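Local coordinates for protein N-(5'-phosphoribosyl)anthranilate isomerase (Jonesia denitrificans, PDB 4WUI) that probably catalyses the isomerisation of N-(5-phospho-beta-D-ribosyl)anthranilate to 1-(2-carboxyphenylamino)-1-deoxy-D-ribulose 5-phosphate, the third step from chorismate to tryptophan, at residues H44-T49 against E75-S80; V81-G86 against W104-L109; L125-P130 against G150-A155. One frame throughout, in Å; residues are numbered along the deposited sequence.

Interaction 1: H44-T49 against E75-S80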
loop_
_atom_site.group_PDB
_atom_site.type_symbol
_atom_site.label_atom_id
_atom_site.label_comp_id
_atom_site.label_asym_id
_atom_site.label_seq_id
_atom_site.Cartn_x
_atom_site.Cartn_y
_atom_site.Cartn_z
ATOM N N HIS A 44 8.604 3.800 17.337
ATOM C CA HIS A 44 9.010 4.504 16.127
ATOM C C HIS A 44 7.810 4.769 15.224
ATOM O O HIS A 44 7.690 5.858 14.646
ATOM C CB HIS A 44 10.113 3.723 15.425
ATOM C CG HIS A 44 10.891 4.549 14.459
ATOM N ND1 HIS A 44 11.900 4.029 13.678
ATOM C CD2 HIS A 44 10.850 5.877 14.199
ATOM C CE1 HIS A 44 12.436 5.005 12.963
ATOM N NE2 HIS A 44 11.807 6.136 13.253
ATOM N N ILE A 45 6.929 3.797 15.075
ATOM C CA ILE A 45 5.711 4.038 14.293
ATOM C C ILE A 45 4.909 5.191 14.916
ATOM O O ILE A 45 4.360 6.021 14.203
ATOM C CB ILE A 45 4.840 2.785 14.180
ATOM C CG1 ILE A 45 5.612 1.676 13.475
ATOM C CG2 ILE A 45 3.532 3.089 13.440
ATOM C CD1 ILE A 45 4.958 0.299 13.520
ATOM N N SER A 46 4.819 5.237 16.236
ATOM C CA SER A 46 4.077 6.291 16.884
ATOM C C SER A 46 4.668 7.660 16.534
ATOM O O SER A 46 3.932 8.567 16.108
ATOM C CB SER A 46 4.071 6.061 18.378
ATOM O OG SER A 46 3.298 4.919 18.708
ATOM N N THR A 47 5.973 7.852 16.680
ATOM C CA THR A 47 6.501 9.175 16.382
ATOM C C THR A 47 6.367 9.514 14.899
ATOM O O THR A 47 5.997 10.650 14.556
ATOM C CB THR A 47 7.939 9.398 16.839
ATOM O OG1 THR A 47 8.796 8.561 16.069
ATOM C CG2 THR A 47 8.124 9.150 18.330
ATOM N N LEU A 48 6.624 8.555 14.027
ATOM C CA LEU A 48 6.529 8.822 12.593
ATOM C C LEU A 48 5.105 9.242 12.214
ATOM O O LEU A 48 4.886 10.213 11.474
ATOM C CB LEU A 48 6.928 7.587 11.798
ATOM C CG LEU A 48 8.434 7.313 11.695
ATOM C CD1 LEU A 48 8.692 5.867 11.312
ATOM C CD2 LEU A 48 9.138 8.259 10.739
ATOM N N THR A 49 4.125 8.508 12.719
ATOM C CA THR A 49 2.741 8.767 12.395
ATOM C C THR A 49 2.331 10.168 12.792
ATOM O O THR A 49 1.609 10.843 12.058
ATOM C CB THR A 49 1.827 7.721 13.073
ATOM O OG1 THR A 49 2.104 6.429 12.509
ATOM C CG2 THR A 49 0.357 7.995 12.918
ATOM N N GLU A 75 -4.447 1.217 17.330
ATOM C CA GLU A 75 -4.984 2.228 18.225
ATOM C C GLU A 75 -3.869 3.071 18.847
ATOM O O GLU A 75 -3.907 4.301 18.797
ATOM C CB GLU A 75 -5.823 1.568 19.319
ATOM C CG GLU A 75 -7.088 0.884 18.814
ATOM C CD GLU A 75 -8.180 1.858 18.373
ATOM O OE1 GLU A 75 -9.212 1.382 17.855
ATOM O OE2 GLU A 75 -8.021 3.089 18.556
ATOM N N SER A 76 -2.853 2.423 19.408
ATOM C CA SER A 76 -1.849 3.167 20.164
ATOM C C SER A 76 -0.999 4.077 19.299
ATOM O O SER A 76 -0.596 5.148 19.739
ATOM C CB SER A 76 -0.994 2.218 20.971
ATOM O OG SER A 76 -0.148 1.448 20.169
ATOM N N THR A 77 -0.764 3.667 18.059
ATOM C CA THR A 77 0.033 4.479 17.142
ATOM C C THR A 77 -0.746 5.611 16.516
ATOM O O THR A 77 -0.163 6.534 15.971
ATOM C CB THR A 77 0.658 3.644 16.026
ATOM O OG1 THR A 77 -0.358 2.997 15.256
ATOM C CG2 THR A 77 1.661 2.630 16.581
ATOM N N GLY A 78 -2.072 5.538 16.533
ATOM C CA GLY A 78 -2.879 6.606 15.991
ATOM C C GLY A 78 -2.997 6.618 14.470
ATOM O O GLY A 78 -3.408 7.642 13.900
ATOM N N VAL A 79 -2.697 5.505 13.807
ATOM C CA VAL A 79 -2.831 5.439 12.360
ATOM C C VAL A 79 -4.310 5.548 11.932
ATOM O O VAL A 79 -5.244 5.262 12.683
ATOM C CB VAL A 79 -2.223 4.170 11.775
ATOM C CG1 VAL A 79 -0.706 4.147 11.972
ATOM C CG2 VAL A 79 -2.902 2.913 12.319
ATOM N N SER A 80 -4.498 5.914 10.674
ATOM C CA SER A 80 -5.817 5.977 10.056
ATOM C C SER A 80 -6.347 4.583 9.702
ATOM O O SER A 80 -7.558 4.349 9.758
ATOM C CB SER A 80 -5.745 6.810 8.748
ATOM O OG SER A 80 -4.926 7.986 8.780
HETATM O O HOH W 1 1.184 8.728 16.762
HETATM O O HOH W 2 2.380 2.743 20.086
#
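In the outer helical layer of a TIM barrel, Ile45, Ser46 and Thr49 of helix 42-50 pack against Thr77, Gly78 and Val79, where the chain leaves helix 67-77 for the next strand. Thr77 puts its two branches to different uses. Its OG1 lies between the backbone N and the carbonyl carbon (chi1 60°) and is hydrogen-bonded to Leu73 O of its own helix, which leaves the methyl to face the neighbour. That CG2 sits 3.7 Å from Ile45 CG2, the two side chains crossing obliquely. Ser46 OG, hydrogen-bonded to Pro42 O, lies 3.5 Å from Thr77 CG2. A threonine suits such a place because it can settle its hydroxyl within the helix and still offer an apolar branch.

Thr49 follows the same plan. Its OG1 donates to Ile45 O at 2.9 Å from above the carbonyl plane, while Thr49 N reaches this oxygen from the opposite face, also at 2.9 Å. This turns the methyl toward the facing segment, and CG2 lies 3.4 Å from Thr77 O. In the (beta-alpha)8 fold each helix covers the strands beneath it, and here Ile45, Thr49 and Val79 all rest on strand 57-62. Val79 CG1 comes within 3.7 Å of Thr49 OG1, the two side chains crossing at about a right angle.

No direct hydrogen bond joins the segments; water supplies the link. One molecule donates to Ser46 O at 2.8 Å and to Thr77 O, the carbonyl just before Gly78, at 2.7 Å. A second joins Ser46 OG and Ser76 OG. Gly78 leaves helical geometry with a positive phi of 79°, which glycine, lacking a CB, adopts readily.

Interaction 2: V81-G86 against W104-L109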
loop_
_atom_site.group_PDB
_atom_site.type_symbol
_atom_site.label_atom_id
_atom_site.label_comp_id
_atom_site.label_asym_id
_atom_site.label_seq_id
_atom_site.Cartn_x
_atom_site.Cartn_y
_atom_site.Cartn_z
ATOM N N VAL A 81 -5.474 3.705 9.229
ATOM C CA VAL A 81 -5.855 2.454 8.576
ATOM C C VAL A 81 -4.983 1.307 9.095
ATOM O O VAL A 81 -3.785 1.491 9.295
ATOM C CB VAL A 81 -5.650 2.553 7.049
ATOM C CG1 VAL A 81 -5.930 1.254 6.337
ATOM C CG2 VAL A 81 -6.454 3.683 6.434
ATOM N N LEU A 82 -5.604 0.144 9.273
ATOM C CA LEU A 82 -4.902 -1.114 9.527
ATOM C C LEU A 82 -4.927 -1.966 8.273
ATOM O O LEU A 82 -6.011 -2.353 7.819
ATOM C CB LEU A 82 -5.566 -1.842 10.696
ATOM C CG LEU A 82 -5.015 -3.231 11.024
ATOM C CD1 LEU A 82 -3.544 -3.193 11.402
ATOM C CD2 LEU A 82 -5.817 -3.865 12.151
ATOM N N GLN A 83 -3.753 -2.257 7.690
ATOM C CA GLN A 83 -3.621 -3.075 6.507
ATOM C C GLN A 83 -3.061 -4.450 6.889
ATOM O O GLN A 83 -1.976 -4.541 7.479
ATOM C CB GLN A 83 -2.706 -2.412 5.457
ATOM C CG GLN A 83 -2.479 -3.246 4.233
ATOM C CD GLN A 83 -1.509 -2.629 3.259
ATOM O OE1 GLN A 83 -1.562 -1.430 2.992
ATOM N NE2 GLN A 83 -0.614 -3.440 2.717
ATOM N N LEU A 84 -3.798 -5.504 6.537
ATOM C CA LEU A 84 -3.471 -6.873 6.875
ATOM C C LEU A 84 -2.922 -7.582 5.647
ATOM O O LEU A 84 -3.572 -7.656 4.602
ATOM C CB LEU A 84 -4.741 -7.595 7.340
ATOM C CG LEU A 84 -5.437 -6.964 8.525
ATOM C CD1 LEU A 84 -6.748 -7.683 8.823
ATOM C CD2 LEU A 84 -4.539 -6.907 9.732
ATOM N N HIS A 85 -1.728 -8.146 5.781
ATOM C CA HIS A 85 -1.167 -8.920 4.693
ATOM C C HIS A 85 -1.920 -10.246 4.499
ATOM O O HIS A 85 -2.807 -10.620 5.278
ATOM C CB HIS A 85 0.290 -9.178 4.978
ATOM C CG HIS A 85 1.130 -9.383 3.758
ATOM N ND1 HIS A 85 1.820 -10.553 3.507
ATOM C CD2 HIS A 85 1.448 -8.536 2.747
ATOM C CE1 HIS A 85 2.512 -10.426 2.385
ATOM N NE2 HIS A 85 2.298 -9.212 1.902
ATOM N N GLY A 86 -1.563 -10.974 3.453
ATOM C CA GLY A 86 -2.333 -12.130 3.035
ATOM C C GLY A 86 -2.283 -13.342 3.955
ATOM O O GLY A 86 -3.110 -14.256 3.800
ATOM N N TRP A 104 -7.862 -2.697 5.655
ATOM C CA TRP A 104 -7.536 -3.085 4.287
ATOM C C TRP A 104 -7.077 -4.540 4.288
ATOM O O TRP A 104 -6.327 -4.957 5.157
ATOM C CB TRP A 104 -6.475 -2.181 3.685
ATOM C CG TRP A 104 -6.878 -0.758 3.503
ATOM C CD1 TRP A 104 -8.073 -0.182 3.764
ATOM C CD2 TRP A 104 -6.059 0.262 2.955
ATOM N NE1 TRP A 104 -8.052 1.140 3.438
ATOM C CE2 TRP A 104 -6.825 1.444 2.923
ATOM C CE3 TRP A 104 -4.737 0.292 2.518
ATOM C CZ2 TRP A 104 -6.298 2.659 2.489
ATOM C CZ3 TRP A 104 -4.235 1.497 2.068
ATOM C CH2 TRP A 104 -4.995 2.659 2.073
ATOM N N ARG A 105 -7.565 -5.283 3.302
ATOM C CA ARG A 105 -7.261 -6.680 3.059
ATOM C C ARG A 105 -6.229 -6.705 1.902
ATOM O O ARG A 105 -6.494 -6.229 0.830
ATOM C CB ARG A 105 -8.590 -7.478 2.735
ATOM C CG ARG A 105 -8.400 -8.955 2.415
ATOM C CD ARG A 105 -9.664 -9.764 2.460
ATOM N NE ARG A 105 -10.644 -9.414 1.445
ATOM C CZ ARG A 105 -10.819 -10.032 0.283
ATOM N NH1 ARG A 105 -10.017 -10.986 -0.119
ATOM N NH2 ARG A 105 -11.774 -9.608 -0.516
ATOM N N ALA A 106 -5.020 -7.183 2.113
ATOM C CA ALA A 106 -4.066 -7.390 1.049
ATOM C C ALA A 106 -4.028 -8.868 0.645
ATOM O O ALA A 106 -4.179 -9.755 1.491
ATOM C CB ALA A 106 -2.657 -6.916 1.468
ATOM N N THR A 107 -3.841 -9.130 -0.653
ATOM C CA THR A 107 -3.714 -10.483 -1.168
ATOM C C THR A 107 -2.923 -10.476 -2.456
ATOM O O THR A 107 -2.523 -9.440 -2.964
ATOM C CB THR A 107 -5.091 -11.115 -1.433
ATOM O OG1 THR A 107 -4.943 -12.518 -1.698
ATOM C CG2 THR A 107 -5.829 -10.432 -2.574
ATOM N N SER A 108 -2.683 -11.643 -3.008
ATOM C CA SER A 108 -1.962 -11.663 -4.259
ATOM C C SER A 108 -2.661 -12.557 -5.212
ATOM O O SER A 108 -3.424 -13.408 -4.817
ATOM C CB SER A 108 -0.564 -12.137 -4.029
ATOM O OG SER A 108 -0.655 -13.447 -3.559
ATOM N N LEU A 109 -2.422 -12.363 -6.498
ATOM C CA LEU A 109 -3.188 -13.138 -7.448
ATOM C C LEU A 109 -2.879 -14.605 -7.413
ATOM O O LEU A 109 -3.764 -15.425 -7.682
ATOM C CB LEU A 109 -3.013 -12.603 -8.856
ATOM C CG LEU A 109 -3.878 -11.372 -9.103
ATOM C CD1 LEU A 109 -3.647 -10.901 -10.500
ATOM C CD2 LEU A 109 -5.381 -11.647 -8.899
HETATM O O HOH W 3 -5.500 -9.684 4.153
#
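Val81 and Trp104 meet on neighbouring parallel strands of the barrel, 81-84 and 103-108, which helix 90-99 connects as a beta-alpha-beta unit. The indole begins with Trp104 CB, 4.1 Å from Gln83 CA. CG is anti to the carbonyl carbon (chi1 -65°), and the five-membered ring beyond it lies against Val81. Val81 CG1 stands over that ring in a CH-pi contact, 3.4 Å from its centroid and only 3° off the normal. NE1 is hydrogen-bonded to Glu123 OE2, which satisfies the one polar atom of a buried ring. On the six-membered ring, CZ2 meets Val81 CG2, whereas CE3 has Gln83 OE1 at its edge, 3.6 Å away and near the ring plane. Gln83 OE1 is itself hydrogen-bonded to Lys7 NZ, and Gln83 shares a sheet face with Trp104, whose side chain touches Tyr5 and Lys7 of strand 5-8 within the barrel. A tryptophan suits this place because its wide face takes the valine methyl while its one side-chain N-H reaches Glu123; Arg105, on the other face, forms a salt bridge with Glu122.

The backbones are joined by three hydrogen bonds: Trp104 N to Leu82 O, Leu84 N to Trp104 O and Ala106 N to Leu84 O, each 2.9 Å. The methyl of Ala106 packs against the last of these oxygens, CB 3.3 Å from Leu84 O.

Interaction 3: L125-P130 against G150-A155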
loop_
_atom_site.group_PDB
_atom_site.type_symbol
_atom_site.label_atom_id
_atom_site.label_comp_id
_atom_site.label_asym_id
_atom_site.label_seq_id
_atom_site.Cartn_x
_atom_site.Cartn_y
_atom_site.Cartn_z
ATOM N N LEU A 125 -9.273 -3.464 -0.931
ATOM C CA LEU A 125 -8.464 -4.629 -1.219
ATOM C C LEU A 125 -7.179 -4.214 -1.957
ATOM O O LEU A 125 -7.253 -3.476 -2.941
ATOM C CB LEU A 125 -9.278 -5.552 -2.121
ATOM C CG LEU A 125 -8.724 -6.883 -2.523
ATOM C CD1 LEU A 125 -8.457 -7.747 -1.338
ATOM C CD2 LEU A 125 -9.734 -7.572 -3.434
ATOM N N LEU A 126 -6.032 -4.676 -1.478
ATOM C CA LEU A 126 -4.771 -4.441 -2.150
ATOM C C LEU A 126 -4.433 -5.762 -2.848
ATOM O O LEU A 126 -4.348 -6.813 -2.190
ATOM C CB LEU A 126 -3.733 -3.976 -1.144
ATOM C CG LEU A 126 -2.376 -3.657 -1.743
ATOM C CD1 LEU A 126 -1.669 -2.682 -0.837
ATOM C CD2 LEU A 126 -1.558 -4.910 -1.861
ATOM N N LEU A 127 -4.290 -5.707 -4.174
ATOM C CA LEU A 127 -4.032 -6.880 -4.992
ATOM C C LEU A 127 -2.625 -6.800 -5.552
ATOM O O LEU A 127 -2.317 -5.891 -6.332
ATOM C CB LEU A 127 -5.036 -6.949 -6.127
ATOM C CG LEU A 127 -4.943 -8.139 -7.055
ATOM C CD1 LEU A 127 -5.083 -9.423 -6.268
ATOM C CD2 LEU A 127 -6.037 -8.001 -8.143
ATOM N N ASP A 128 -1.786 -7.760 -5.175
ATOM C CA ASP A 128 -0.384 -7.763 -5.608
ATOM C C ASP A 128 -0.199 -8.771 -6.720
ATOM O O ASP A 128 -0.505 -9.980 -6.575
ATOM C CB ASP A 128 0.537 -8.091 -4.434
ATOM C CG ASP A 128 2.020 -7.863 -4.729
ATOM O OD1 ASP A 128 2.358 -6.870 -5.390
ATOM O OD2 ASP A 128 2.854 -8.660 -4.257
ATOM N N ALA A 129 0.332 -8.264 -7.824
ATOM C CA ALA A 129 0.543 -9.010 -9.059
ATOM C C ALA A 129 2.022 -8.871 -9.418
ATOM O O ALA A 129 2.382 -8.206 -10.385
ATOM C CB ALA A 129 -0.310 -8.438 -10.161
ATOM N N PRO A 130 2.910 -9.442 -8.600
ATOM C CA PRO A 130 4.360 -9.222 -8.716
ATOM C C PRO A 130 4.995 -9.596 -10.048
ATOM O O PRO A 130 6.054 -9.021 -10.354
ATOM C CB PRO A 130 4.926 -10.080 -7.578
ATOM C CG PRO A 130 3.906 -11.058 -7.294
ATOM C CD PRO A 130 2.616 -10.351 -7.479
ATOM N N GLY A 150 -14.810 -2.706 -6.832
ATOM C CA GLY A 150 -14.813 -1.780 -5.706
ATOM C C GLY A 150 -13.489 -1.026 -5.539
ATOM O O GLY A 150 -12.709 -0.844 -6.481
ATOM N N ARG A 151 -13.225 -0.592 -4.318
ATOM C CA ARG A 151 -12.036 0.198 -3.996
ATOM C C ARG A 151 -10.844 -0.738 -3.819
ATOM O O ARG A 151 -10.864 -1.618 -2.967
ATOM C CB ARG A 151 -12.294 0.997 -2.711
ATOM C CG ARG A 151 -13.512 1.931 -2.828
ATOM C CD ARG A 151 -13.795 2.786 -1.591
ATOM N NE ARG A 151 -14.210 1.970 -0.464
ATOM C CZ ARG A 151 -14.996 2.383 0.515
ATOM N NH1 ARG A 151 -15.442 3.623 0.567
ATOM N NH2 ARG A 151 -15.342 1.510 1.435
ATOM N N TRP A 152 -9.817 -0.551 -4.640
ATOM C CA TRP A 152 -8.663 -1.440 -4.607
ATOM C C TRP A 152 -7.401 -0.713 -4.988
ATOM O O TRP A 152 -7.430 0.291 -5.696
ATOM C CB TRP A 152 -8.868 -2.670 -5.521
ATOM C CG TRP A 152 -8.859 -2.422 -6.995
ATOM C CD1 TRP A 152 -9.798 -1.803 -7.750
ATOM C CD2 TRP A 152 -7.837 -2.854 -7.910
ATOM N NE1 TRP A 152 -9.432 -1.788 -9.064
ATOM C CE2 TRP A 152 -8.240 -2.456 -9.193
ATOM C CE3 TRP A 152 -6.628 -3.565 -7.766
ATOM C CZ2 TRP A 152 -7.529 -2.798 -10.336
ATOM C CZ3 TRP A 152 -5.920 -3.880 -8.887
ATOM C CH2 TRP A 152 -6.353 -3.491 -10.157
ATOM N N LEU A 153 -6.276 -1.247 -4.521
ATOM C CA LEU A 153 -4.949 -0.784 -4.951
ATOM C C LEU A 153 -4.239 -1.889 -5.677
ATOM O O LEU A 153 -4.211 -3.033 -5.217
ATOM C CB LEU A 153 -4.071 -0.331 -3.774
ATOM C CG LEU A 153 -4.646 0.756 -2.868
ATOM C CD1 LEU A 153 -3.667 1.069 -1.734
ATOM C CD2 LEU A 153 -5.031 2.015 -3.618
ATOM N N LEU A 154 -3.626 -1.534 -6.799
ATOM C CA LEU A 154 -2.737 -2.412 -7.527
ATOM C C LEU A 154 -1.331 -2.289 -6.955
ATOM O O LEU A 154 -0.805 -1.196 -6.809
ATOM C CB LEU A 154 -2.707 -1.977 -9.000
ATOM C CG LEU A 154 -1.733 -2.696 -9.914
ATOM C CD1 LEU A 154 -2.097 -4.155 -10.092
ATOM C CD2 LEU A 154 -1.622 -1.975 -11.272
ATOM N N ALA A 155 -0.710 -3.430 -6.712
ATOM C CA ALA A 155 0.702 -3.523 -6.402
ATOM C C ALA A 155 1.318 -4.582 -7.287
ATOM O O ALA A 155 0.619 -5.454 -7.828
ATOM C CB ALA A 155 0.916 -3.863 -4.949
#
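Ala155 O draws two groups of the facing strand: Ala129 N donates to it at 2.8 Å, and Asp128 CA approaches at 3.4 Å in a weaker CA-H...O contact. The Ala129 N-H comes from above the carbonyl plane, 35° out of it. It extends the pairing one residue past strand 124-128. Behind it the bonds cross to and fro in parallel fashion, from Ala155 N to Leu127 O, from Leu127 N to Leu153 O at 2.9 Å, from Leu153 N to Leu125 O, and from Leu125 N to Arg151 O at 3.2 Å. Leu125 O is also approached by Trp152 CA at 3.0 Å, another CA-H...O contact.

These are adjacent strands of the eight-stranded TIM barrel; the axes of 125-128 and 152-155 lie 20° apart. No helix or strand lies in the chain between the two segments. Leu125, Leu127, Trp152 and Leu154 share one face of the sheet; Leu126, Asp128, Leu153 and Ala155 share the other. Leu126, Leu127 and Asp128 were each modelled in two conformers, one of which is described. On the first face Trp152 CG lies between the backbone N and the carbonyl carbon (chi1 70°), and the benzene part of the indole extends obliquely to Leu127, with CE3 4.1 Å from Leu127 CB. The leucines and Trp152 bury apolar surface between the sheet and residues outside it, Trp173 among them.

On the second face Leu126 CG packs 4.2 Å from Leu153 CB, and the small side chain of Ala155 lies beside Asp128. Asp128 OD1 is hydrogen-bonded to O7 of a bound citrate, probably from the crystallisation liquor. Asp128 is the last residue of its strand, at the C-terminal end of the barrel, where TIM barrels carry their active sites.

Along the chain the three contacts come in series, with no nesting or crossing. Interaction 1 closes first, bringing helix 42-50 against residues 75-80 around strand 57-62. Its second segment runs directly into strand 81-84, where interaction 2 opens; that contact closes over helix 90-99. Interaction 3 then closes the connection between strands 124-128 and 152-155. Interactions 2 and 3, with centres about 9 Å apart, belong to one continuous sheet, since strands 103-108 and 124-128 are neighbours, probably bonded through Arg105 O and Leu126 N. Interaction 1 lies in the helical layer, across the chain's centre from interaction 3, their centres about 24 Å apart.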